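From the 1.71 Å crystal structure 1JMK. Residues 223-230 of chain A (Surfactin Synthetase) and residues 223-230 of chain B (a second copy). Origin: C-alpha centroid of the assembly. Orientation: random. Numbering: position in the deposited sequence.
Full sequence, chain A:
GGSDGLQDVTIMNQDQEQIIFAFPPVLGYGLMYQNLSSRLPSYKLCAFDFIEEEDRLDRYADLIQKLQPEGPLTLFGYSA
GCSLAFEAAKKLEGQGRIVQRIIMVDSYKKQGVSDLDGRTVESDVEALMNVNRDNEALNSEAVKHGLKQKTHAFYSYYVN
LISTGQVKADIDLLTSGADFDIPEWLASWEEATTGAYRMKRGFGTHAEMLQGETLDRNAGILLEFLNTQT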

ATOM      1  N   LEU A 223       0.146  -6.547 -13.890  1.00 18.58           N
ATOM      2  CA  LEU A 223       1.475  -6.406 -14.482  1.00 20.31           C
ATOM      3  C   LEU A 223       2.242  -5.262 -13.826  1.00 21.87           C
ATOM      4  O   LEU A 223       3.470  -5.310 -13.721  1.00 23.77           O
ATOM      5  CB  LEU A 223       1.378  -6.181 -15.995  1.00 20.88           C
ATOM      6  CG  LEU A 223       1.178  -7.461 -16.812  1.00 23.70           C
ATOM      7  CD1 LEU A 223       0.917  -7.112 -18.268  1.00 27.64           C
ATOM      8  CD2 LEU A 223       2.413  -8.345 -16.693  1.00 24.79           C
ATOM      9  N   GLU A 224       1.526  -4.227 -13.391  1.00 22.87           N
ATOM     10  CA  GLU A 224       2.170  -3.113 -12.701  1.00 23.94           C
ATOM     11  C   GLU A 224       2.755  -3.653 -11.397  1.00 23.23           C
ATOM     12  O   GLU A 224       3.890  -3.338 -11.036  1.00 23.87           O
ATOM     13  CB  GLU A 224       1.161  -2.004 -12.391  1.00 26.57           C
ATOM     14  CG  GLU A 224       0.682  -1.235 -13.609  1.00 29.41           C
ATOM     15  CD  GLU A 224      -0.380  -0.199 -13.271  1.00 34.56           C
ATOM     16  OE1 GLU A 224      -0.838   0.505 -14.195  1.00 37.85           O
ATOM     17  OE2 GLU A 224      -0.762  -0.086 -12.085  1.00 35.13           O
ATOM     18  N   PHE A 225       1.977  -4.469 -10.689  1.00 21.55           N
ATOM     19  CA  PHE A 225       2.446  -5.048  -9.435  1.00 21.02           C
ATOM     20  C   PHE A 225       3.682  -5.900  -9.680  1.00 22.71           C
ATOM     21  O   PHE A 225       4.685  -5.771  -8.983  1.00 22.91           O
ATOM     22  CB  PHE A 225       1.380  -5.948  -8.790  1.00 20.91           C
ATOM     23  CG  PHE A 225       0.189  -5.214  -8.235  1.00 19.30           C
ATOM     24  CD1 PHE A 225       0.268  -3.872  -7.886  1.00 22.11           C
ATOM     25  CD2 PHE A 225      -1.001  -5.897  -8.000  1.00 21.24           C
ATOM     26  CE1 PHE A 225      -0.823  -3.223  -7.305  1.00 22.50           C
ATOM     27  CE2 PHE A 225      -2.094  -5.259  -7.419  1.00 20.52           C
ATOM     28  CZ  PHE A 225      -2.005  -3.921  -7.069  1.00 21.51           C
ATOM     29  N   LEU A 226       3.595  -6.777 -10.672  1.00 22.00           N
ATOM     30  CA  LEU A 226       4.690  -7.684 -10.999  1.00 24.09           C
ATOM     31  C   LEU A 226       5.961  -7.001 -11.484  1.00 26.95           C
ATOM     32  O   LEU A 226       7.067  -7.451 -11.172  1.00 26.76           O
ATOM     33  CB  LEU A 226       4.228  -8.689 -12.056  1.00 22.88           C
ATOM     34  CG  LEU A 226       3.255  -9.775 -11.605  1.00 21.23           C
ATOM     35  CD1 LEU A 226       2.606 -10.408 -12.827  1.00 22.54           C
ATOM     36  CD2 LEU A 226       3.996 -10.826 -10.774  1.00 22.78           C
ATOM     37  N   ASN A 227       5.804  -5.926 -12.249  1.00 29.35           N
ATOM     38  CA  ASN A 227       6.943  -5.201 -12.800  1.00 33.63           C
ATOM     39  C   ASN A 227       7.509  -4.152 -11.848  1.00 36.14           C
ATOM     40  O   ASN A 227       8.249  -3.263 -12.269  1.00 37.47           O
ATOM     41  CB  ASN A 227       6.545  -4.542 -14.126  1.00 33.90           C
ATOM     42  CG  ASN A 227       6.183  -5.557 -15.204  1.00 37.49           C
ATOM     43  OD1 ASN A 227       5.535  -5.220 -16.197  1.00 40.45           O
ATOM     44  ND2 ASN A 227       6.609  -6.802 -15.019  1.00 38.81           N
ATOM     45  N   THR A 228       7.164  -4.255 -10.568  1.00 38.26           N
ATOM     46  CA  THR A 228       7.660  -3.313  -9.570  1.00 40.65           C
ATOM     47  C   THR A 228       8.949  -3.841  -8.945  1.00 43.89           C
ATOM     48  O   THR A 228       9.112  -5.049  -8.754  1.00 44.48           O
ATOM     49  CB  THR A 228       6.625  -3.081  -8.451  1.00 40.48           C
ATOM     50  OG1 THR A 228       5.444  -2.493  -9.007  1.00 38.13           O
ATOM     51  CG2 THR A 228       7.191  -2.150  -7.383  1.00 40.69           C
ATOM     52  N   GLN A 229       9.865  -2.932  -8.631  1.00 46.48           N
ATOM     53  CA  GLN A 229      11.136  -3.307  -8.028  1.00 49.10           C
ATOM     54  C   GLN A 229      11.711  -2.146  -7.229  1.00 50.56           C
ATOM     55  O   GLN A 229      11.295  -0.998  -7.393  1.00 50.28           O
ATOM     56  CB  GLN A 229      12.121  -3.737  -9.111  1.00 48.63           C
ATOM     57  N   THR A 230      12.670  -2.454  -6.361  1.00 52.74           N
ATOM     58  CA  THR A 230      13.320  -1.446  -5.534  1.00 54.37           C
ATOM     59  C   THR A 230      14.835  -1.614  -5.623  1.00 55.26           C
ATOM     60  O   THR A 230      15.519  -0.639  -6.003  1.00 56.01           O
ATOM     61  CB  THR A 230      12.869  -1.631  -4.109  1.00 54.83           C
ATOM     62  OG1 THR A 230      13.287  -2.917  -3.638  1.00 20.00           O
ATOM     63  CG2 THR A 230      11.348  -1.533  -3.988  1.00 20.00           C
ATOM     64  OXT THR A 230      15.329  -2.719  -5.313  1.00 56.20           O
TER
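Chain B 223-230: LEFLNTQT

What shape does the backbone take in each chain? In both copies residues 223 to 226 are the last turn of a helix that begins earlier, and N227 is the first residue to leave helical phi/psi, at -86/17 in chain A and -85/17 in chain B. The chain then extends: Q229(A) lies at -155/163 and Q229(B) at -135/151, which lays the C-terminal tails open for backbone pairing.

How do the tails run against each other? They are antiparallel, with CA of T228(A) 4.2 Å from CA of T230(B), and CA of T230(A) 4.7 Å from CA of T228(B). At the centre Q229 meets its own copy in a single bridge: N of Q229(A) donates to O of Q229(B) at 2.9 Å, and N of Q229(B) donates to O of Q229(A) at 3.0 Å. CA-H...O contacts flank this pair, including CA of T230(B) to O of N227(A) at 3.3 Å and CA of T230(A) to O of N227(B) at 3.5 Å.

Which side chains join the contact? The two T228 residues touch through their methyls, CG2 of T228(A) lying 3.8 Å from CG2 of T228(B). Each T228 also ties back to its own helix, OG1 of T228(A) donating to O of E224(A) at 2.7 Å and OG1 of T228(B) to O of E224(B) at 3.0 Å. Both Q229 side chains are modelled only to CB.

Is the pairing truly symmetric? Not at the last residue. T230(B), with chi1 t, donates from OG1 to O of E224(A) at 2.9 Å, so that carbonyl accepts hydroxyls from both chains. T230(A), with chi1 p, instead brings its methyl CG2 to 4.2 Å from O of E224(B).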

ATOM      1  N   LEU B 223      13.467   5.429   1.874  1.00 23.95           N
ATOM      2  CA  LEU B 223      14.308   5.249   0.697  1.00 25.67           C
ATOM      3  C   LEU B 223      13.755   4.119  -0.168  1.00 26.31           C
ATOM      4  O   LEU B 223      13.876   4.153  -1.394  1.00 26.37           O
ATOM      5  CB  LEU B 223      15.750   4.941   1.109  1.00 28.06           C
ATOM      6  CG  LEU B 223      16.554   6.121   1.661  1.00 29.39           C
ATOM      7  CD1 LEU B 223      17.895   5.622   2.176  1.00 30.49           C
ATOM      8  CD2 LEU B 223      16.757   7.166   0.566  1.00 31.70           C
ATOM      9  N   GLU B 224      13.151   3.118   0.471  1.00 27.29           N
ATOM     10  CA  GLU B 224      12.549   2.009  -0.262  1.00 29.26           C
ATOM     11  C   GLU B 224      11.410   2.580  -1.106  1.00 28.41           C
ATOM     12  O   GLU B 224      11.283   2.264  -2.294  1.00 28.30           O
ATOM     13  CB  GLU B 224      12.003   0.950   0.704  1.00 31.15           C
ATOM     14  CG  GLU B 224      13.076   0.156   1.430  1.00 34.41           C
ATOM     15  CD  GLU B 224      12.516  -0.790   2.480  1.00 36.71           C
ATOM     16  OE1 GLU B 224      13.318  -1.512   3.111  1.00 38.90           O
ATOM     17  OE2 GLU B 224      11.282  -0.814   2.681  1.00 37.39           O
ATOM     18  N   PHE B 225      10.587   3.426  -0.489  1.00 26.01           N
ATOM     19  CA  PHE B 225       9.472   4.061  -1.189  1.00 25.56           C
ATOM     20  C   PHE B 225       9.991   4.874  -2.374  1.00 26.60           C
ATOM     21  O   PHE B 225       9.493   4.750  -3.492  1.00 27.37           O
ATOM     22  CB  PHE B 225       8.696   5.007  -0.259  1.00 24.01           C
ATOM     23  CG  PHE B 225       7.886   4.316   0.807  1.00 24.38           C
ATOM     24  CD1 PHE B 225       7.524   2.977   0.686  1.00 24.93           C
ATOM     25  CD2 PHE B 225       7.436   5.031   1.914  1.00 22.68           C
ATOM     26  CE1 PHE B 225       6.725   2.361   1.651  1.00 25.76           C
ATOM     27  CE2 PHE B 225       6.635   4.427   2.883  1.00 25.51           C
ATOM     28  CZ  PHE B 225       6.278   3.090   2.752  1.00 24.50           C
ATOM     29  N   LEU B 226      10.995   5.708  -2.119  1.00 27.94           N
ATOM     30  CA  LEU B 226      11.582   6.559  -3.151  1.00 30.62           C
ATOM     31  C   LEU B 226      12.243   5.788  -4.296  1.00 33.52           C
ATOM     32  O   LEU B 226      12.168   6.202  -5.452  1.00 34.88           O
ATOM     33  CB  LEU B 226      12.607   7.509  -2.516  1.00 29.07           C
ATOM     34  CG  LEU B 226      12.069   8.584  -1.566  1.00 29.65           C
ATOM     35  CD1 LEU B 226      13.191   9.096  -0.672  1.00 26.44           C
ATOM     36  CD2 LEU B 226      11.453   9.722  -2.368  1.00 26.89           C
ATOM     37  N   ASN B 227      12.884   4.667  -3.978  1.00 36.11           N
ATOM     38  CA  ASN B 227      13.565   3.871  -4.997  1.00 40.09           C
ATOM     39  C   ASN B 227      12.667   2.887  -5.733  1.00 41.79           C
ATOM     40  O   ASN B 227      13.157   1.958  -6.377  1.00 42.25           O
ATOM     41  CB  ASN B 227      14.741   3.111  -4.378  1.00 41.60           C
ATOM     42  CG  ASN B 227      15.826   4.036  -3.870  1.00 43.55           C
ATOM     43  OD1 ASN B 227      16.271   4.936  -4.581  1.00 45.51           O
ATOM     44  ND2 ASN B 227      16.266   3.811  -2.636  1.00 45.16           N
ATOM     45  N   THR B 228      11.357   3.093  -5.647  1.00 43.19           N
ATOM     46  CA  THR B 228      10.402   2.213  -6.311  1.00 45.05           C
ATOM     47  C   THR B 228      10.190   2.583  -7.772  1.00 47.23           C
ATOM     48  O   THR B 228       9.948   3.743  -8.107  1.00 48.05           O
ATOM     49  CB  THR B 228       9.039   2.234  -5.600  1.00 44.85           C
ATOM     50  OG1 THR B 228       9.182   1.681  -4.288  1.00 44.21           O
ATOM     51  CG2 THR B 228       8.010   1.424  -6.384  1.00 44.74           C
ATOM     52  N   GLN B 229      10.285   1.579  -8.637  1.00 49.19           N
ATOM     53  CA  GLN B 229      10.099   1.767 -10.068  1.00 51.40           C
ATOM     54  C   GLN B 229       9.201   0.651 -10.591  1.00 52.90           C
ATOM     55  O   GLN B 229       9.185  -0.450 -10.039  1.00 52.34           O
ATOM     56  CB  GLN B 229      11.445   1.737 -10.780  1.00 50.79           C
ATOM     57  N   THR B 230       8.451   0.942 -11.649  1.00 54.93           N
ATOM     58  CA  THR B 230       7.552  -0.044 -12.239  1.00 56.64           C
ATOM     59  C   THR B 230       7.283   0.275 -13.706  1.00 57.58           C
ATOM     60  O   THR B 230       7.888   1.244 -14.213  1.00 58.09           O
ATOM     61  CB  THR B 230       6.207  -0.093 -11.483  1.00 57.17           C
ATOM     62  OG1 THR B 230       5.358  -1.083 -12.079  1.00 57.64           O
ATOM     63  CG2 THR B 230       5.515   1.261 -11.537  1.00 57.36           C
ATOM     64  OXT THR B 230       6.476  -0.447 -14.332  1.00 58.32           O
TER